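Putative isocitrate dehydrogenase, NAD-dependent (Methylococcus capsulatus, PDB 6LKY) probably catalyses the NAD-dependent oxidative decarboxylation of isocitrate to 2-oxoglutarate, a magnesium-dependent reaction in its family, and binds NAD. Local coordinates at residues A[3-8]-A[56-61]; A[34-39]-A[52-57]; A[60-65]-A[253-258]; A[169-174]-A[183-188]. The protein carries 1 engineered substitution. All coordinates share one frame; numbering follows the deposited sequence.

Contact 1. Residues A[3-8]-A[56-61]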
# COMPACT_ATOMS: atom_id res chain seq x y z
N LYS A 3 -15.40 -22.78 -25.52
CA LYS A 3 -14.51 -23.71 -24.85
C LYS A 3 -13.50 -22.93 -24.00
O LYS A 3 -12.71 -22.14 -24.53
CB LYS A 3 -13.78 -24.59 -25.86
CG LYS A 3 -12.95 -25.68 -25.19
CD LYS A 3 -12.38 -26.65 -26.20
CE LYS A 3 -11.69 -27.79 -25.49
NZ LYS A 3 -10.94 -28.65 -26.44
N ILE A 4 -13.50 -23.18 -22.69
CA ILE A 4 -12.80 -22.35 -21.71
C ILE A 4 -11.97 -23.24 -20.79
O ILE A 4 -12.50 -24.18 -20.19
CB ILE A 4 -13.80 -21.53 -20.88
CG1 ILE A 4 -14.47 -20.47 -21.77
CG2 ILE A 4 -13.12 -20.93 -19.64
CD1 ILE A 4 -15.52 -19.69 -21.06
N THR A 5 -10.68 -22.91 -20.64
CA THR A 5 -9.84 -23.66 -19.71
C THR A 5 -10.25 -23.32 -18.28
O THR A 5 -10.48 -22.16 -17.96
CB THR A 5 -8.36 -23.33 -19.94
OG1 THR A 5 -7.98 -23.73 -21.26
CG2 THR A 5 -7.48 -24.06 -18.91
N LEU A 6 -10.39 -24.35 -17.44
CA LEU A 6 -10.92 -24.21 -16.09
C LEU A 6 -9.91 -24.75 -15.09
O LEU A 6 -9.53 -25.93 -15.17
CB LEU A 6 -12.26 -24.94 -15.95
CG LEU A 6 -12.94 -24.91 -14.58
CD1 LEU A 6 -13.40 -23.50 -14.26
CD2 LEU A 6 -14.13 -25.89 -14.53
N ILE A 7 -9.49 -23.92 -14.15
CA ILE A 7 -8.49 -24.29 -13.16
C ILE A 7 -9.10 -24.11 -11.78
O ILE A 7 -9.25 -22.99 -11.29
CB ILE A 7 -7.21 -23.45 -13.31
CG1 ILE A 7 -6.61 -23.62 -14.72
CG2 ILE A 7 -6.23 -23.81 -12.20
CD1 ILE A 7 -5.39 -22.74 -15.00
N PRO A 8 -9.47 -25.21 -11.11
CA PRO A 8 -10.11 -25.08 -9.79
C PRO A 8 -9.23 -24.44 -8.73
O PRO A 8 -9.74 -23.74 -7.85
CB PRO A 8 -10.45 -26.54 -9.44
CG PRO A 8 -10.51 -27.24 -10.78
CD PRO A 8 -9.42 -26.60 -11.57
N ASP A 56 -0.73 -25.45 -22.70
CA ASP A 56 -1.21 -25.78 -24.05
C ASP A 56 -2.71 -25.55 -24.17
O ASP A 56 -3.18 -24.99 -25.17
CB ASP A 56 -0.86 -27.23 -24.39
CG ASP A 56 0.63 -27.50 -24.42
OD1 ASP A 56 1.41 -26.52 -24.49
OD2 ASP A 56 1.04 -28.68 -24.37
N SER A 57 -3.47 -25.97 -23.16
CA SER A 57 -4.92 -25.78 -23.18
C SER A 57 -5.29 -24.31 -23.22
O SER A 57 -6.18 -23.90 -23.98
CB SER A 57 -5.55 -26.46 -21.97
OG SER A 57 -6.89 -26.03 -21.77
N ILE A 58 -4.62 -23.48 -22.41
CA ILE A 58 -4.96 -22.06 -22.41
C ILE A 58 -4.59 -21.42 -23.75
O ILE A 58 -5.33 -20.60 -24.28
CB ILE A 58 -4.30 -21.31 -21.24
CG1 ILE A 58 -4.71 -21.93 -19.90
CG2 ILE A 58 -4.70 -19.83 -21.27
CD1 ILE A 58 -3.93 -21.42 -18.71
N ARG A 59 -3.44 -21.80 -24.31
CA ARG A 59 -3.07 -21.20 -25.59
C ARG A 59 -3.96 -21.68 -26.72
O ARG A 59 -4.12 -20.96 -27.71
CB ARG A 59 -1.61 -21.47 -25.90
CG ARG A 59 -0.72 -20.75 -24.94
CD ARG A 59 0.64 -20.48 -25.51
NE ARG A 59 1.61 -21.44 -25.01
CZ ARG A 59 2.74 -21.08 -24.43
NH1 ARG A 59 3.01 -19.80 -24.29
NH2 ARG A 59 3.59 -22.01 -24.00
N ALA A 60 -4.54 -22.87 -26.60
CA ALA A 60 -5.51 -23.32 -27.60
C ALA A 60 -6.83 -22.56 -27.45
O ALA A 60 -7.36 -22.05 -28.44
CB ALA A 60 -5.74 -24.83 -27.48
N ASN A 61 -7.37 -22.49 -26.23
CA ASN A 61 -8.69 -21.92 -26.02
C ASN A 61 -8.71 -20.40 -25.98
O ASN A 61 -9.74 -19.80 -26.33
CB ASN A 61 -9.31 -22.47 -24.74
CG ASN A 61 -9.49 -23.98 -24.78
OD1 ASN A 61 -9.54 -24.57 -25.86
ND2 ASN A 61 -9.60 -24.60 -23.61
O HOH W 1 -8.73 -27.19 -26.77
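Thr5, Ser57 and Asn61 form the polar centre of this contact between strand 3-7 and helix 56-61. The buried hydroxyl of Thr5 takes part in two hydrogen bonds: OG1 donates to Ser57 OG at 2.6 Å and accepts from Asn61 ND2 at 3.0 Å. The second bond is bent, with an N-H...O angle of 134°, and OG1 is tilted out of the Asn61 amide plane. Thr5 keeps OG1 beside its own backbone N (chi1 -62°), which turns the hydroxyl to the helix, and a threonine suits the place because its methyl serves the apolar side as well.

That methyl, CG2, packs 3.6 Å from Ile58 CG1, the two side chains crossing at about a right angle. Deeper in, Ile7 CD1 meets Ile58 CD1 at 4.2 Å, both branched residues also touching Cys64 of strand 63-66.

At the exposed end the extended Lys3 chain passes Asn61, CD lying 3.5 Å from OD1, and a water joins Lys3 NZ to Asn61 OD1.

The helix axis runs at 152° to the strand, nearly antiparallel, as expected of a helix packed on the parallel part of a mixed beta-sheet in the alpha/beta fold of the isocitrate and isopropylmalate dehydrogenases.

Contact 2. Residues A[34-39]-A[52-57]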
# COMPACT_ATOMS: atom_id res chain seq x y z
N ASP A 34 -12.81 -26.99 -20.09
CA ASP A 34 -11.61 -27.79 -20.28
C ASP A 34 -10.82 -27.74 -18.97
O ASP A 34 -10.01 -26.85 -18.74
CB ASP A 34 -10.81 -27.23 -21.45
CG ASP A 34 -9.62 -28.09 -21.81
OD1 ASP A 34 -9.36 -29.08 -21.09
OD2 ASP A 34 -8.94 -27.74 -22.80
N THR A 35 -11.09 -28.71 -18.09
CA THR A 35 -10.54 -28.69 -16.74
C THR A 35 -9.06 -29.06 -16.75
O THR A 35 -8.66 -30.10 -17.29
CB THR A 35 -11.32 -29.65 -15.85
OG1 THR A 35 -12.66 -29.17 -15.72
CG2 THR A 35 -10.68 -29.73 -14.46
N GLN A 36 -8.24 -28.20 -16.13
CA GLN A 36 -6.80 -28.37 -16.05
C GLN A 36 -6.35 -28.05 -14.63
O GLN A 36 -7.06 -27.39 -13.87
CB GLN A 36 -6.07 -27.47 -17.05
CG GLN A 36 -6.48 -27.68 -18.47
CD GLN A 36 -5.97 -28.98 -19.03
OE1 GLN A 36 -5.07 -29.60 -18.46
NE2 GLN A 36 -6.53 -29.40 -20.16
N SER A 37 -5.14 -28.48 -14.29
CA SER A 37 -4.61 -28.35 -12.93
C SER A 37 -3.43 -27.38 -12.88
O SER A 37 -2.60 -27.36 -13.80
CB SER A 37 -4.19 -29.73 -12.41
OG SER A 37 -3.64 -29.66 -11.12
N ALA A 38 -3.31 -26.63 -11.79
CA ALA A 38 -2.20 -25.70 -11.61
C ALA A 38 -2.00 -25.44 -10.13
O ALA A 38 -2.88 -25.72 -9.31
CB ALA A 38 -2.46 -24.37 -12.36
N GLY A 39 -0.84 -24.88 -9.79
CA GLY A 39 -0.55 -24.51 -8.41
C GLY A 39 -0.25 -25.73 -7.55
O GLY A 39 0.22 -26.76 -8.03
N ASP A 52 2.59 -28.79 -18.59
CA ASP A 52 2.59 -28.28 -19.96
C ASP A 52 1.19 -28.31 -20.56
O ASP A 52 0.81 -27.40 -21.30
CB ASP A 52 3.54 -29.10 -20.83
CG ASP A 52 4.99 -28.67 -20.69
OD1 ASP A 52 5.24 -27.47 -20.39
OD2 ASP A 52 5.88 -29.53 -20.87
N ALA A 53 0.42 -29.36 -20.26
CA ALA A 53 -0.91 -29.48 -20.83
C ALA A 53 -1.82 -28.32 -20.43
O ALA A 53 -2.66 -27.89 -21.23
CB ALA A 53 -1.53 -30.82 -20.42
N THR A 54 -1.65 -27.78 -19.22
CA THR A 54 -2.44 -26.62 -18.79
C THR A 54 -2.15 -25.41 -19.66
O THR A 54 -3.08 -24.73 -20.15
CB THR A 54 -2.14 -26.32 -17.32
OG1 THR A 54 -2.48 -27.47 -16.54
CG2 THR A 54 -2.94 -25.11 -16.82
N LEU A 55 -0.87 -25.13 -19.88
CA LEU A 55 -0.48 -24.01 -20.74
C LEU A 55 -0.94 -24.23 -22.18
O LEU A 55 -1.48 -23.32 -22.82
CB LEU A 55 1.03 -23.83 -20.69
CG LEU A 55 1.59 -22.51 -20.17
CD1 LEU A 55 3.10 -22.50 -20.35
CD2 LEU A 55 0.94 -21.33 -20.87
N ASP A 56 -0.73 -25.45 -22.70
CA ASP A 56 -1.21 -25.78 -24.05
C ASP A 56 -2.71 -25.55 -24.17
O ASP A 56 -3.18 -24.99 -25.17
CB ASP A 56 -0.86 -27.23 -24.39
CG ASP A 56 0.63 -27.50 -24.42
OD1 ASP A 56 1.41 -26.52 -24.49
OD2 ASP A 56 1.04 -28.68 -24.37
N SER A 57 -3.47 -25.97 -23.16
CA SER A 57 -4.92 -25.78 -23.18
C SER A 57 -5.29 -24.31 -23.22
O SER A 57 -6.18 -23.90 -23.98
CB SER A 57 -5.55 -26.46 -21.97
OG SER A 57 -6.89 -26.03 -21.77
O HOH W 2 -3.40 -30.46 -16.22
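At the end of edge strand 31-35 of the large sheet and in the loop that leaves it, Asp34, Gln36 and Ser37 meet Ser57 and Thr54 of helix 52-61. Asp34 OD2 accepts a 2.9 Å hydrogen bond from Ser57 OG, which approaches steeply, 74° out of the carboxylate plane. The same serine oxygen also accepts from Thr5, so a small hydroxyl able to give and to take suits this buried position.

The other carboxylate oxygen, OD1, receives Gln36 NE2 at 3.0 Å. The Gln36 chain bends at chi2 (-72°), and NE2 passes 3.6 Å from Ser57 CB. This polar layer lies where strands 31-35 and 2-7, neighbours in the parallel part of the sheet, are covered by one helix; the chain reaches that helix by way of helix 39-46.

Farther along, Thr54 OG1 donates to Ser37 O at 2.7 Å, with a C=O...O angle of 140°, so a side chain of the helix satisfies a carbonyl of the loop. Threonine fits here because its CG2 also packs on Gln36 CB, 3.9 Å away. One water donates to both Gln36 OE1 and Thr54 OG1, and accepts a long 3.3 Å bond from Ser37 N.

Contact 3. Residues A[60-65]-A[253-258]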
# COMPACT_ATOMS: atom_id res chain seq x y z
N ALA A 60 -4.54 -22.87 -26.60
CA ALA A 60 -5.51 -23.32 -27.60
C ALA A 60 -6.83 -22.56 -27.45
O ALA A 60 -7.36 -22.05 -28.44
CB ALA A 60 -5.74 -24.83 -27.48
N ASN A 61 -7.37 -22.49 -26.23
CA ASN A 61 -8.69 -21.92 -26.02
C ASN A 61 -8.71 -20.40 -25.98
O ASN A 61 -9.74 -19.80 -26.33
CB ASN A 61 -9.31 -22.47 -24.74
CG ASN A 61 -9.49 -23.98 -24.78
OD1 ASN A 61 -9.54 -24.57 -25.86
ND2 ASN A 61 -9.60 -24.60 -23.61
N ARG A 62 -7.64 -19.77 -25.50
CA ARG A 62 -7.44 -18.32 -25.39
C ARG A 62 -8.22 -17.72 -24.23
O ARG A 62 -8.09 -16.52 -23.98
CB ARG A 62 -7.82 -17.54 -26.67
CG ARG A 62 -7.12 -17.96 -27.96
CD ARG A 62 -5.66 -18.42 -27.78
NE ARG A 62 -4.70 -17.34 -27.53
CZ ARG A 62 -3.37 -17.51 -27.52
NH1 ARG A 62 -2.85 -18.71 -27.76
NH2 ARG A 62 -2.56 -16.49 -27.29
N ILE A 63 -9.04 -18.49 -23.51
CA ILE A 63 -9.82 -18.01 -22.38
C ILE A 63 -9.65 -18.98 -21.22
O ILE A 63 -9.70 -20.20 -21.40
CB ILE A 63 -11.32 -17.84 -22.72
CG1 ILE A 63 -11.49 -17.03 -24.01
CG2 ILE A 63 -12.05 -17.16 -21.58
CD1 ILE A 63 -11.11 -15.57 -23.86
N CYS A 64 -9.45 -18.44 -20.02
CA CYS A 64 -9.18 -19.25 -18.84
C CYS A 64 -9.91 -18.66 -17.64
O CYS A 64 -9.96 -17.44 -17.46
CB CYS A 64 -7.67 -19.36 -18.57
SG CYS A 64 -7.24 -20.38 -17.15
N PHE A 65 -10.51 -19.55 -16.86
CA PHE A 65 -11.20 -19.23 -15.61
C PHE A 65 -10.41 -19.92 -14.51
O PHE A 65 -10.33 -21.15 -14.48
CB PHE A 65 -12.64 -19.74 -15.68
CG PHE A 65 -13.56 -19.12 -14.69
CD1 PHE A 65 -13.58 -17.75 -14.49
CD2 PHE A 65 -14.44 -19.92 -13.97
CE1 PHE A 65 -14.46 -17.20 -13.57
CE2 PHE A 65 -15.30 -19.37 -13.04
CZ PHE A 65 -15.32 -18.01 -12.84
N GLY A 253 -4.46 -9.85 -22.50
CA GLY A 253 -3.50 -9.61 -23.55
C GLY A 253 -4.23 -9.52 -24.89
O GLY A 253 -5.45 -9.66 -24.97
N THR A 254 -3.45 -9.28 -25.94
CA THR A 254 -4.05 -9.14 -27.27
C THR A 254 -4.68 -10.45 -27.74
O THR A 254 -5.66 -10.42 -28.49
CB THR A 254 -3.01 -8.67 -28.28
OG1 THR A 254 -1.99 -9.68 -28.42
CG2 THR A 254 -2.38 -7.37 -27.84
N ASP A 255 -4.14 -11.59 -27.31
CA ASP A 255 -4.52 -12.88 -27.86
C ASP A 255 -5.17 -13.81 -26.85
O ASP A 255 -5.53 -14.94 -27.23
CB ASP A 255 -3.28 -13.58 -28.45
CG ASP A 255 -2.92 -13.05 -29.81
OD1 ASP A 255 -3.73 -12.30 -30.39
OD2 ASP A 255 -1.82 -13.39 -30.29
N ALA A 256 -5.31 -13.40 -25.60
CA ALA A 256 -5.83 -14.31 -24.59
C ALA A 256 -6.30 -13.49 -23.40
O ALA A 256 -5.95 -12.32 -23.26
CB ALA A 256 -4.78 -15.35 -24.17
N ALA A 257 -7.09 -14.14 -22.55
CA ALA A 257 -7.63 -13.49 -21.37
C ALA A 257 -7.85 -14.54 -20.29
O ALA A 257 -8.28 -15.66 -20.59
CB ALA A 257 -8.94 -12.75 -21.68
N LEU A 258 -7.57 -14.16 -19.05
CA LEU A 258 -7.69 -15.06 -17.91
C LEU A 258 -8.39 -14.33 -16.77
O LEU A 258 -7.94 -13.27 -16.34
CB LEU A 258 -6.31 -15.58 -17.49
CG LEU A 258 -6.22 -16.56 -16.31
CD1 LEU A 258 -5.03 -17.50 -16.50
CD2 LEU A 258 -6.11 -15.83 -14.97
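Arg62 stands beside Asp255 and Ala256 where two parallel strands of the large mixed sheet, 63-66 and 257-261, begin side by side. It is the first residue beyond helix 52-61 to leave helical geometry, and its positive phi (77°) turns the chain into the strand.

Its side chain curls round a single carbonyl oxygen, Asp255 O: CB, CG and CD each lie about 3.5 Å from it, and the bends at chi2 and chi3 (-35° and -75°) bring first CD and then NE round to the same side. NE donates to Asp255 O at 2.6 Å, almost straight, with the oxygen in the guanidinium plane although NE stands above the carbonyl plane. At the tip NH2 lies 3.2 Å from Asp255 CB and makes a weak second bond to the same oxygen, while NH1 turns back to the carbonyl of Arg59 in the helix. The Asp255 carboxylate, opposite in charge, lies near but beyond a salt bridge and may add a weak attraction; no N-H points at it. Arginine suits this place because its several N-H groups can serve two backbone carbonyls at once. An alanine here would probably leave Asp255 O without its NE donor and let the loop before strand 257-261 move more freely.

Beyond it the strands pair: Ala257 N donates to Arg62 O, and Cys64 N to Ala257 O. Ile63 and Ala257 share one face of the sheet, Cys64 and Leu258 the other. There a compact thiol fits against a branched chain, Cys64 SG lying 3.7 Å from Leu258 CD1.

Contact 4. Residues A[169-174]-A[183-188]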
# COMPACT_ATOMS: atom_id res chain seq x y z
N VAL A 169 -7.80 9.41 -15.65
CA VAL A 169 -6.74 8.45 -15.39
C VAL A 169 -5.74 9.08 -14.43
O VAL A 169 -5.23 10.18 -14.68
CB VAL A 169 -6.03 8.00 -16.68
CG1 VAL A 169 -4.75 7.21 -16.34
CG2 VAL A 169 -6.96 7.16 -17.55
N THR A 170 -5.48 8.40 -13.31
CA THR A 170 -4.46 8.77 -12.34
C THR A 170 -3.32 7.76 -12.38
O THR A 170 -3.53 6.58 -12.10
CB THR A 170 -5.04 8.82 -10.93
OG1 THR A 170 -6.11 9.76 -10.88
CG2 THR A 170 -3.94 9.23 -9.94
N LEU A 171 -2.13 8.22 -12.73
CA LEU A 171 -0.95 7.36 -12.75
C LEU A 171 -0.28 7.39 -11.37
O LEU A 171 0.06 8.47 -10.87
CB LEU A 171 0.01 7.82 -13.85
CG LEU A 171 1.22 6.92 -14.15
CD1 LEU A 171 1.68 7.09 -15.61
CD2 LEU A 171 2.40 7.20 -13.21
N VAL A 172 -0.08 6.22 -10.78
CA VAL A 172 0.45 6.12 -9.42
C VAL A 172 1.89 5.61 -9.47
O VAL A 172 2.18 4.65 -10.18
CB VAL A 172 -0.44 5.22 -8.53
CG1 VAL A 172 0.08 5.21 -7.08
CG2 VAL A 172 -1.87 5.76 -8.58
N HIS A 173 2.78 6.26 -8.72
CA HIS A 173 4.21 6.03 -8.90
C HIS A 173 4.95 6.34 -7.60
O HIS A 173 4.37 6.81 -6.62
CB HIS A 173 4.75 6.90 -10.03
CG HIS A 173 4.63 8.36 -9.74
ND1 HIS A 173 5.59 9.06 -9.04
CD2 HIS A 173 3.63 9.24 -9.99
CE1 HIS A 173 5.22 10.32 -8.91
NE2 HIS A 173 4.03 10.46 -9.47
N LYS A 174 6.26 6.06 -7.61
CA LYS A 174 7.17 6.51 -6.57
C LYS A 174 8.42 7.09 -7.23
O LYS A 174 9.56 6.69 -6.98
CB LYS A 174 7.47 5.35 -5.60
CG LYS A 174 8.23 5.75 -4.33
CD LYS A 174 7.33 6.36 -3.26
CE LYS A 174 8.17 6.85 -2.07
NZ LYS A 174 7.36 7.62 -1.07
N GLY A 183 10.23 6.69 -12.51
CA GLY A 183 10.40 7.92 -13.27
C GLY A 183 10.14 7.75 -14.76
O GLY A 183 9.50 8.60 -15.39
N LEU A 184 10.66 6.66 -15.35
CA LEU A 184 10.39 6.39 -16.76
C LEU A 184 8.91 6.08 -16.98
O LEU A 184 8.30 6.57 -17.95
CB LEU A 184 11.25 5.22 -17.24
CG LEU A 184 11.13 4.77 -18.70
CD1 LEU A 184 11.56 5.90 -19.65
CD2 LEU A 184 11.94 3.51 -18.95
N PHE A 185 8.30 5.31 -16.08
CA PHE A 185 6.86 5.07 -16.17
C PHE A 185 6.07 6.39 -16.18
O PHE A 185 5.21 6.61 -17.03
CB PHE A 185 6.44 4.18 -15.00
CG PHE A 185 5.02 3.71 -15.06
CD1 PHE A 185 4.63 2.78 -16.00
CD2 PHE A 185 4.09 4.17 -14.15
CE1 PHE A 185 3.31 2.35 -16.06
CE2 PHE A 185 2.77 3.74 -14.20
CZ PHE A 185 2.39 2.82 -15.14
N LEU A 186 6.37 7.29 -15.23
CA LEU A 186 5.69 8.58 -15.15
C LEU A 186 5.90 9.42 -16.42
O LEU A 186 4.96 10.02 -16.95
CB LEU A 186 6.18 9.33 -13.91
CG LEU A 186 5.63 10.76 -13.73
CD1 LEU A 186 4.11 10.75 -13.63
CD2 LEU A 186 6.23 11.40 -12.49
N GLU A 187 7.15 9.50 -16.89
CA GLU A 187 7.46 10.30 -18.07
C GLU A 187 6.70 9.79 -19.30
O GLU A 187 6.12 10.58 -20.06
CB GLU A 187 8.97 10.27 -18.31
CG GLU A 187 9.42 10.95 -19.59
CD GLU A 187 10.83 10.56 -19.96
OE1 GLU A 187 11.73 10.80 -19.12
OE2 GLU A 187 11.04 9.99 -21.06
N ILE A 188 6.69 8.47 -19.49
CA ILE A 188 5.93 7.90 -20.59
C ILE A 188 4.44 8.20 -20.44
O ILE A 188 3.76 8.53 -21.42
CB ILE A 188 6.22 6.40 -20.70
CG1 ILE A 188 7.64 6.19 -21.24
CG2 ILE A 188 5.18 5.74 -21.57
CD1 ILE A 188 8.19 4.78 -21.09
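Leu171 on strand 169-173 presses its branch point against the ring of Phe185 on helix 183-188: CG comes to 3.5 Å from CE2, and CD2 to 3.6 Å from CD2 of the ring. The approach is oblique to the ring. Leu171 CD2 also meets Leu186 CD1 at 4.0 Å, so one forked side chain touches two successive helix residues. An alanine in its place would probably open a gap beside the Phe185 ring and take from Leu186 CD1 a packing partner.

Leu186 in turn lays its CD2 methyl over a face of the His173 imidazole, 4.0 Å from the ring centroid and 15° off the normal, a CH-pi contact offset toward the rim. In His173 chi1 (63°) sets CG between the backbone N and the carbonyl carbon, and the ring lies under the Leu186 methyl.

The two segments are the first strand and the helix of a beta-alpha-beta unit completed by strand 200-205, and their axes run nearly antiparallel, at 166°. Large apolar residues suit this buried interface between sheet and helix.

In the next shell both imidazole nitrogens are engaged: His173 ND1 with the backbone N of Ala175, NE2 with Asp203 OD1, which fixes the rotation of the ring. Phe185 is backed by Ile153 and Ile154 of helix 147-163, and Leu186 touches Val73 of the second subunit. The side chain of Asn176, which binds NAD, is about 6 Å from that of His173.

All four contacts belong to one ten-stranded mixed sheet. Contacts 1, 2 and 3 share helix 52-61: the centres of contacts 1 and 2 are about 6 Å apart, those of 1 and 3 about 8 Å. Contact 2 rests on edge strand 31-35, contact 1 on its neighbour 2-7, and contact 3 joins the next two, 63-66 and 257-261. Along the chain contacts 1 and 2 both end on helix 52-61, and contact 3 opens at its end, where contact 1 closes. Contact 4, about 28 Å from contact 3 between centres, is nested in contact 3's long loop, so early and late sequence build one region and the middle another; bound NAD lies near both.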